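Local coordinates for protein aminopeptidase C (Lactobacillus rhamnosus, PDB 4K7C) that probably removes amino acids from the N-termini of peptides as a cysteine aminopeptidase of the papain-like C1 family, built as a hexamer, at residues F101-Y112 with K204-L215. Sequence-based numbering, arbitrary orientation.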
ATOM      1  N   PHE A 101     -21.602 -21.810 -15.587  1.00 14.54           N
ATOM      2  CA  PHE A 101     -22.702 -22.522 -14.929  1.00 14.86           C
ATOM      3  C   PHE A 101     -23.058 -23.875 -15.628  1.00 15.57           C
ATOM      4  O   PHE A 101     -23.068 -24.906 -15.003  1.00 16.61           O
ATOM      5  CB  PHE A 101     -23.940 -21.567 -14.786  1.00 16.44           C
ATOM      6  CG  PHE A 101     -25.125 -22.216 -14.033  1.00 16.36           C
ATOM      7  CD1 PHE A 101     -25.444 -21.907 -12.728  1.00 16.33           C
ATOM      8  CD2 PHE A 101     -25.883 -23.181 -14.674  1.00 18.57           C
ATOM      9  CE1 PHE A 101     -26.532 -22.518 -12.105  1.00 15.57           C
ATOM     10  CE2 PHE A 101     -26.931 -23.810 -14.043  1.00 19.08           C
ATOM     11  CZ  PHE A 101     -27.222 -23.526 -12.747  1.00 17.62           C
ATOM     12  N   TRP A 102     -23.381 -23.800 -16.929  1.00 15.27           N
ATOM     13  CA  TRP A 102     -23.846 -24.923 -17.720  1.00 17.85           C
ATOM     14  C   TRP A 102     -22.734 -25.941 -17.924  1.00 16.32           C
ATOM     15  O   TRP A 102     -22.970 -27.142 -17.836  1.00 16.39           O
ATOM     16  CB  TRP A 102     -24.395 -24.433 -19.019  1.00 16.44           C
ATOM     17  CG  TRP A 102     -25.665 -23.660 -18.833  1.00 15.04           C
ATOM     18  CD1 TRP A 102     -25.929 -22.379 -19.224  1.00 15.77           C
ATOM     19  CD2 TRP A 102     -26.862 -24.139 -18.210  1.00 16.80           C
ATOM     20  NE1 TRP A 102     -27.223 -22.043 -18.887  1.00 17.27           N
ATOM     21  CE2 TRP A 102     -27.808 -23.103 -18.267  1.00 15.86           C
ATOM     22  CE3 TRP A 102     -27.226 -25.336 -17.624  1.00 17.99           C
ATOM     23  CZ2 TRP A 102     -29.151 -23.238 -17.745  1.00 17.40           C
ATOM     24  CZ3 TRP A 102     -28.521 -25.475 -17.074  1.00 19.57           C
ATOM     25  CH2 TRP A 102     -29.459 -24.435 -17.125  1.00 17.56           C
ATOM     26  N   ASP A 103     -21.500 -25.464 -18.022  1.00 17.03           N
ATOM     27  CA  ASP A 103     -20.373 -26.349 -18.103  1.00 17.09           C
ATOM     28  C   ASP A 103     -20.249 -27.242 -16.847  1.00 15.50           C
ATOM     29  O   ASP A 103     -20.168 -28.517 -16.883  1.00 17.39           O
ATOM     30  CB  ASP A 103     -19.072 -25.580 -18.350  1.00 15.85           C
ATOM     31  CG  ASP A 103     -17.895 -26.504 -18.530  1.00 16.94           C
ATOM     32  OD1 ASP A 103     -17.966 -27.358 -19.449  1.00 17.29           O
ATOM     33  OD2 ASP A 103     -16.867 -26.364 -17.734  1.00 16.40           O
ATOM     34  N   LYS A 104     -20.196 -26.649 -15.678  1.00 16.10           N
ATOM     35  CA  LYS A 104     -20.183 -27.381 -14.426  1.00 15.82           C
ATOM     36  C   LYS A 104     -21.332 -28.319 -14.203  1.00 16.59           C
ATOM     37  O   LYS A 104     -21.190 -29.398 -13.702  1.00 14.98           O
ATOM     38  CB  LYS A 104     -20.116 -26.399 -13.255  1.00 18.07           C
ATOM     39  CG  LYS A 104     -18.837 -25.615 -13.103  1.00 19.71           C
ATOM     40  CD  LYS A 104     -18.130 -25.952 -11.831  1.00 17.84           C
ATOM     41  CE  LYS A 104     -16.703 -25.370 -11.674  1.00 17.42           C
ATOM     42  NZ  LYS A 104     -15.699 -25.822 -12.662  1.00 17.84           N
ATOM     43  N   PHE A 105     -22.538 -27.863 -14.532  1.00 15.26           N
ATOM     44  CA  PHE A 105     -23.678 -28.704 -14.336  1.00 17.20           C
ATOM     45  C   PHE A 105     -23.650 -29.913 -15.302  1.00 16.79           C
ATOM     46  O   PHE A 105     -23.854 -31.053 -14.869  1.00 17.57           O
ATOM     47  CB  PHE A 105     -24.955 -27.891 -14.467  1.00 18.55           C
ATOM     48  CG  PHE A 105     -26.167 -28.647 -14.000  1.00 17.71           C
ATOM     49  CD1 PHE A 105     -26.188 -29.211 -12.722  1.00 18.32           C
ATOM     50  CD2 PHE A 105     -27.267 -28.766 -14.807  1.00 20.04           C
ATOM     51  CE1 PHE A 105     -27.240 -29.959 -12.280  1.00 19.02           C
ATOM     52  CE2 PHE A 105     -28.364 -29.506 -14.315  1.00 19.98           C
ATOM     53  CZ  PHE A 105     -28.356 -30.050 -13.046  1.00 18.41           C
ATOM     54  N   GLU A 106     -23.349 -29.667 -16.564  1.00 16.09           N
ATOM     55  CA  GLU A 106     -23.264 -30.746 -17.602  1.00 16.48           C
ATOM     56  C   GLU A 106     -22.126 -31.656 -17.244  1.00 18.07           C
ATOM     57  O   GLU A 106     -22.289 -32.853 -17.245  1.00 16.48           O
ATOM     58  CB  GLU A 106     -23.083 -30.166 -18.991  1.00 16.20           C
ATOM     59  CG  GLU A 106     -24.361 -29.514 -19.515  1.00 16.57           C
ATOM     60  CD  GLU A 106     -25.443 -30.524 -20.030  1.00 18.59           C
ATOM     61  OE1 GLU A 106     -25.208 -31.764 -20.154  1.00 20.12           O
ATOM     62  OE2 GLU A 106     -26.582 -30.017 -20.295  1.00 18.25           O
ATOM     63  N   LYS A 107     -20.995 -31.093 -16.798  1.00 15.79           N
ATOM     64  CA  LYS A 107     -19.881 -31.978 -16.350  1.00 16.72           C
ATOM     65  C   LYS A 107     -20.236 -32.902 -15.164  1.00 17.51           C
ATOM     66  O   LYS A 107     -19.688 -33.967 -15.096  1.00 17.39           O
ATOM     67  CB  LYS A 107     -18.629 -31.160 -16.057  1.00 17.21           C
ATOM     68  CG  LYS A 107     -17.901 -30.645 -17.260  1.00 16.93           C
ATOM     69  CD  LYS A 107     -16.727 -29.707 -16.865  1.00 19.42           C
ATOM     70  CE  LYS A 107     -15.848 -29.477 -18.043  1.00 18.34           C
ATOM     71  NZ  LYS A 107     -15.045 -28.232 -17.814  1.00 19.88           N
ATOM     72  N   SER A 108     -21.099 -32.458 -14.239  1.00 17.19           N
ATOM     73  CA  SER A 108     -21.584 -33.252 -13.105  1.00 16.82           C
ATOM     74  C   SER A 108     -22.305 -34.533 -13.613  1.00 17.86           C
ATOM     75  O   SER A 108     -21.895 -35.662 -13.309  1.00 17.25           O
ATOM     76  CB  SER A 108     -22.440 -32.371 -12.138  1.00 17.50           C
ATOM     77  OG  SER A 108     -21.730 -31.208 -11.595  1.00 17.45           O
ATOM     78  N   ASN A 109     -23.219 -34.344 -14.551  1.00 19.32           N
ATOM     79  CA  ASN A 109     -23.896 -35.424 -15.259  1.00 17.63           C
ATOM     80  C   ASN A 109     -22.958 -36.307 -16.098  1.00 18.49           C
ATOM     81  O   ASN A 109     -23.057 -37.559 -16.040  1.00 18.50           O
ATOM     82  CB  ASN A 109     -24.950 -34.830 -16.188  1.00 17.50           C
ATOM     83  CG  ASN A 109     -25.860 -35.902 -16.777  1.00 16.54           C
ATOM     84  OD1 ASN A 109     -26.510 -36.613 -15.990  1.00 18.45           O
ATOM     85  ND2 ASN A 109     -25.914 -36.000 -18.061  1.00 18.26           N
ATOM     86  N   TYR A 110     -22.072 -35.654 -16.844  1.00 19.56           N
ATOM     87  CA  TYR A 110     -21.006 -36.379 -17.555  1.00 19.30           C
ATOM     88  C   TYR A 110     -20.205 -37.304 -16.671  1.00 21.51           C
ATOM     89  O   TYR A 110     -20.064 -38.478 -16.999  1.00 17.68           O
ATOM     90  CB  TYR A 110     -20.098 -35.419 -18.368  1.00 22.94           C
ATOM     91  CG  TYR A 110     -19.475 -36.051 -19.580  1.00 26.55           C
ATOM     92  CD1 TYR A 110     -20.069 -35.913 -20.810  1.00 27.78           C
ATOM     93  CD2 TYR A 110     -18.296 -36.752 -19.519  1.00 32.72           C
ATOM     94  CE1 TYR A 110     -19.542 -36.445 -21.948  1.00 32.23           C
ATOM     95  CE2 TYR A 110     -17.759 -37.316 -20.679  1.00 35.19           C
ATOM     96  CZ  TYR A 110     -18.404 -37.175 -21.875  1.00 33.84           C
ATOM     97  OH  TYR A 110     -17.922 -37.683 -23.062  1.00 47.04           O
ATOM     98  N   PHE A 111     -19.772 -36.808 -15.503  1.00 19.65           N
ATOM     99  CA  PHE A 111     -19.052 -37.586 -14.533  1.00 18.55           C
ATOM    100  C   PHE A 111     -19.883 -38.794 -14.042  1.00 19.84           C
ATOM    101  O   PHE A 111     -19.380 -39.911 -13.970  1.00 20.25           O
ATOM    102  CB  PHE A 111     -18.631 -36.692 -13.352  1.00 19.66           C
ATOM    103  CG  PHE A 111     -18.020 -37.453 -12.210  1.00 18.67           C
ATOM    104  CD1 PHE A 111     -16.670 -37.787 -12.199  1.00 20.84           C
ATOM    105  CD2 PHE A 111     -18.790 -37.760 -11.112  1.00 16.75           C
ATOM    106  CE1 PHE A 111     -16.151 -38.484 -11.107  1.00 17.02           C
ATOM    107  CE2 PHE A 111     -18.315 -38.470 -10.061  1.00 16.27           C
ATOM    108  CZ  PHE A 111     -16.956 -38.831 -10.031  1.00 16.02           C
ATOM    109  N   TYR A 112     -21.145 -38.573 -13.715  1.00 17.44           N
ATOM    110  CA  TYR A 112     -21.975 -39.663 -13.205  1.00 18.19           C
ATOM    111  C   TYR A 112     -22.094 -40.749 -14.285  1.00 19.12           C
ATOM    112  O   TYR A 112     -22.112 -41.953 -13.970  1.00 19.21           O
ATOM    113  CB  TYR A 112     -23.335 -39.185 -12.816  1.00 20.19           C
ATOM    114  CG  TYR A 112     -23.393 -38.217 -11.674  1.00 19.12           C
ATOM    115  CD1 TYR A 112     -22.540 -38.319 -10.567  1.00 17.46           C
ATOM    116  CD2 TYR A 112     -24.349 -37.187 -11.652  1.00 18.70           C
ATOM    117  CE1 TYR A 112     -22.637 -37.464  -9.464  1.00 17.27           C
ATOM    118  CE2 TYR A 112     -24.463 -36.322 -10.562  1.00 17.50           C
ATOM    119  CZ  TYR A 112     -23.587 -36.406  -9.480  1.00 18.08           C
ATOM    120  OH  TYR A 112     -23.653 -35.556  -8.358  1.00 18.55           O
ATOM    121  N   LYS A 204     -29.582 -40.543  -9.598  1.00 18.75           N
ATOM    122  CA  LYS A 204     -28.823 -39.545 -10.376  1.00 20.38           C
ATOM    123  C   LYS A 204     -29.608 -38.235 -10.400  1.00 23.56           C
ATOM    124  O   LYS A 204     -29.059 -37.200 -10.267  1.00 18.92           O
ATOM    125  CB  LYS A 204     -28.468 -40.034 -11.778  1.00 20.58           C
ATOM    126  CG  LYS A 204     -27.432 -39.134 -12.401  1.00 22.31           C
ATOM    127  CD  LYS A 204     -27.069 -39.340 -13.867  1.00 22.55           C
ATOM    128  CE  LYS A 204     -28.281 -39.248 -14.783  1.00 23.24           C
ATOM    129  NZ  LYS A 204     -27.751 -39.233 -16.144  1.00 22.04           N
ATOM    130  N   GLN A 205     -30.930 -38.282 -10.615  1.00 19.29           N
ATOM    131  CA  GLN A 205     -31.724 -37.040 -10.627  1.00 22.27           C
ATOM    132  C   GLN A 205     -31.721 -36.295  -9.291  1.00 20.77           C
ATOM    133  O   GLN A 205     -31.701 -35.105  -9.285  1.00 21.16           O
ATOM    134  CB  GLN A 205     -33.170 -37.332 -11.137  1.00 24.66           C
ATOM    135  CG  GLN A 205     -33.083 -37.799 -12.600  1.00 27.43           C
ATOM    136  CD  GLN A 205     -32.538 -36.662 -13.531  1.00 28.16           C
ATOM    137  OE1 GLN A 205     -32.946 -35.521 -13.371  1.00 29.18           O
ATOM    138  NE2 GLN A 205     -31.649 -36.962 -14.445  1.00 26.50           N
ATOM    139  N   LYS A 206     -31.731 -36.999  -8.168  1.00 20.78           N
ATOM    140  CA  LYS A 206     -31.682 -36.375  -6.877  1.00 22.03           C
ATOM    141  C   LYS A 206     -30.277 -35.718  -6.718  1.00 20.93           C
ATOM    142  O   LYS A 206     -30.217 -34.575  -6.235  1.00 22.23           O
ATOM    143  CB  LYS A 206     -31.978 -37.390  -5.773  1.00 24.94           C
ATOM    144  CG  LYS A 206     -31.670 -36.933  -4.342  1.00 33.61           C
ATOM    145  CD  LYS A 206     -31.223 -38.057  -3.372  1.00 42.52           C
ATOM    146  CE  LYS A 206     -30.154 -37.617  -2.318  1.00 45.25           C
ATOM    147  NZ  LYS A 206     -28.718 -37.755  -2.770  1.00 40.32           N
HETATM  148  N   MSE A 207     -29.236 -36.430  -7.152  1.00 19.20           N
HETATM  149  CA  MSE A 207     -27.805 -35.941  -7.081  1.00 18.38           C
HETATM  150  C   MSE A 207     -27.669 -34.658  -7.876  1.00 18.70           C
HETATM  151  O   MSE A 207     -27.110 -33.654  -7.382  1.00 16.89           O
HETATM  152  CB  MSE A 207     -26.821 -36.935  -7.631  1.00 18.95           C
HETATM  153  CG  MSE A 207     -26.800 -38.170  -6.743  1.00 21.82           C
HETATM  154 SE   MSE A 207     -25.840 -39.587  -7.726  1.00 21.93          SE
HETATM  155  CE  MSE A 207     -26.171 -40.800  -6.245  1.00 24.14           C
ATOM    156  N   LEU A 208     -28.240 -34.646  -9.055  1.00 16.93           N
ATOM    157  CA  LEU A 208     -28.230 -33.482  -9.948  1.00 18.44           C
ATOM    158  C   LEU A 208     -28.998 -32.324  -9.376  1.00 17.83           C
ATOM    159  O   LEU A 208     -28.555 -31.185  -9.561  1.00 16.28           O
ATOM    160  CB  LEU A 208     -28.679 -33.811 -11.364  1.00 16.30           C
ATOM    161  CG  LEU A 208     -27.681 -34.668 -12.161  1.00 15.23           C
ATOM    162  CD1 LEU A 208     -28.280 -35.088 -13.451  1.00 15.51           C
ATOM    163  CD2 LEU A 208     -26.416 -33.951 -12.461  1.00 18.44           C
ATOM    164  N   ALA A 209     -30.124 -32.567  -8.684  1.00 18.48           N
ATOM    165  CA  ALA A 209     -30.908 -31.491  -8.059  1.00 17.16           C
ATOM    166  C   ALA A 209     -30.032 -30.757  -7.044  1.00 18.23           C
ATOM    167  O   ALA A 209     -30.051 -29.583  -6.965  1.00 17.14           O
ATOM    168  CB  ALA A 209     -32.169 -31.959  -7.354  1.00 18.01           C
ATOM    169  N   GLU A 210     -29.300 -31.511  -6.263  1.00 16.94           N
ATOM    170  CA  GLU A 210     -28.344 -30.949  -5.300  1.00 17.15           C
ATOM    171  C   GLU A 210     -27.236 -30.199  -6.001  1.00 17.09           C
ATOM    172  O   GLU A 210     -26.914 -29.112  -5.550  1.00 17.09           O
ATOM    173  CB  GLU A 210     -27.766 -32.092  -4.467  1.00 17.49           C
ATOM    174  CG  GLU A 210     -28.806 -32.779  -3.597  1.00 18.33           C
ATOM    175  CD  GLU A 210     -28.450 -34.185  -3.133  1.00 23.63           C
ATOM    176  OE1 GLU A 210     -27.538 -34.799  -3.759  1.00 19.95           O
ATOM    177  OE2 GLU A 210     -29.031 -34.607  -2.123  1.00 24.28           O
ATOM    178  N   ASP A 211     -26.612 -30.767  -7.024  1.00 16.16           N
ATOM    179  CA  ASP A 211     -25.605 -30.057  -7.779  1.00 16.64           C
ATOM    180  C   ASP A 211     -26.121 -28.735  -8.377  1.00 17.83           C
ATOM    181  O   ASP A 211     -25.396 -27.722  -8.385  1.00 15.60           O
ATOM    182  CB  ASP A 211     -25.015 -30.945  -8.888  1.00 17.61           C
ATOM    183  CG  ASP A 211     -24.470 -32.272  -8.359  1.00 17.15           C
ATOM    184  OD1 ASP A 211     -24.257 -32.324  -7.117  1.00 16.64           O
ATOM    185  OD2 ASP A 211     -24.305 -33.252  -9.209  1.00 16.38           O
ATOM    186  N   TYR A 212     -27.349 -28.767  -8.910  1.00 17.76           N
ATOM    187  CA  TYR A 212     -27.984 -27.589  -9.431  1.00 18.35           C
ATOM    188  C   TYR A 212     -28.017 -26.473  -8.373  1.00 18.10           C
ATOM    189  O   TYR A 212     -27.670 -25.297  -8.657  1.00 16.49           O
ATOM    190  CB  TYR A 212     -29.398 -27.915 -10.039  1.00 17.49           C
ATOM    191  CG  TYR A 212     -30.015 -26.717 -10.728  1.00 15.95           C
ATOM    192  CD1 TYR A 212     -29.757 -26.447 -12.034  1.00 15.42           C
ATOM    193  CD2 TYR A 212     -30.740 -25.766 -10.019  1.00 18.71           C
ATOM    194  CE1 TYR A 212     -30.221 -25.322 -12.661  1.00 16.58           C
ATOM    195  CE2 TYR A 212     -31.246 -24.627 -10.666  1.00 17.59           C
ATOM    196  CZ  TYR A 212     -30.972 -24.436 -11.984  1.00 17.62           C
ATOM    197  OH  TYR A 212     -31.439 -23.309 -12.602  1.00 20.78           O
ATOM    198  N   ARG A 213     -28.426 -26.809  -7.176  1.00 16.45           N
ATOM    199  CA  ARG A 213     -28.504 -25.883  -6.072  1.00 15.52           C
ATOM    200  C   ARG A 213     -27.131 -25.303  -5.630  1.00 14.84           C
ATOM    201  O   ARG A 213     -27.025 -24.119  -5.361  1.00 16.40           O
ATOM    202  CB  ARG A 213     -29.248 -26.520  -4.945  1.00 15.89           C
ATOM    203  CG  ARG A 213     -29.237 -25.664  -3.700  1.00 17.38           C
ATOM    204  CD  ARG A 213     -30.252 -26.124  -2.704  1.00 17.35           C
ATOM    205  NE  ARG A 213     -30.002 -27.393  -2.084  1.00 17.72           N
ATOM    206  CZ  ARG A 213     -30.710 -28.502  -2.405  1.00 23.15           C
ATOM    207  NH1 ARG A 213     -30.531 -29.632  -1.736  1.00 22.95           N
ATOM    208  NH2 ARG A 213     -31.583 -28.485  -3.450  1.00 21.42           N
ATOM    209  N   ILE A 214     -26.103 -26.142  -5.606  1.00 15.39           N
ATOM    210  CA  ILE A 214     -24.713 -25.669  -5.336  1.00 14.76           C
ATOM    211  C   ILE A 214     -24.257 -24.644  -6.358  1.00 14.52           C
ATOM    212  O   ILE A 214     -23.725 -23.601  -6.030  1.00 13.90           O
ATOM    213  CB  ILE A 214     -23.725 -26.893  -5.319  1.00 16.40           C
ATOM    214  CG1 ILE A 214     -24.047 -27.774  -4.120  1.00 19.31           C
ATOM    215  CG2 ILE A 214     -22.279 -26.404  -5.394  1.00 16.67           C
ATOM    216  CD1 ILE A 214     -23.390 -29.149  -4.155  1.00 18.46           C
ATOM    217  N   LEU A 215     -24.574 -24.885  -7.631  1.00 14.85           N
ATOM    218  CA  LEU A 215     -24.247 -23.912  -8.669  1.00 14.77           C
ATOM    219  C   LEU A 215     -25.117 -22.659  -8.691  1.00 14.99           C
ATOM    220  O   LEU A 215     -24.646 -21.596  -8.941  1.00 14.08           O
ATOM    221  CB  LEU A 215     -24.256 -24.633 -10.005  1.00 14.09           C
ATOM    222  CG  LEU A 215     -23.227 -25.708 -10.094  1.00 14.62           C
ATOM    223  CD1 LEU A 215     -23.482 -26.582 -11.309  1.00 15.32           C
ATOM    224  CD2 LEU A 215     -21.791 -25.200 -10.226  1.00 16.17           C
TER
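F101 turns the edge of its ring toward the face of Y212 in an offset edge-to-face pair, CZ lying 3.5 Å from Y212 CE1, within an antiparallel helix pair of this papain-like peptidase: segments 101-112 and 204-215, on helices 96-117 and 197-219, run at 157° with their axes 10.0 Å apart at closest approach. L215 CD2 packs on K104 CB at 3.7 Å. One turn on from F101, F105 takes the edge of that same tyrosine over its own face, with ring planes at 79°, and completes an aromatic cluster. Its CG stands anti to the backbone N (chi1 -168°), which swings the ring across as a knob among L208, D211, Y212 and L215. N109 OD1 accepts a hydrogen bond of 2.9 Å from K204 NZ, which also forms a salt bridge with E113 of its own chain and a hydrogen bond to S2 O of the second subunit, while N109 ND2 reaches A3 O of that subunit. A methionine in place of K204 would probably leave E113 without its countercharge and N109 OD1 without this donor. Y112 is a second knob. The selenium of M207, a selenomethionine, sits over one face of its ring in a Met-aromatic contact, 4.3 Å from the centroid, and D211, salt-bridged to K179 through OD1, brings OD2 to within 2.5 Å of Y112 OH.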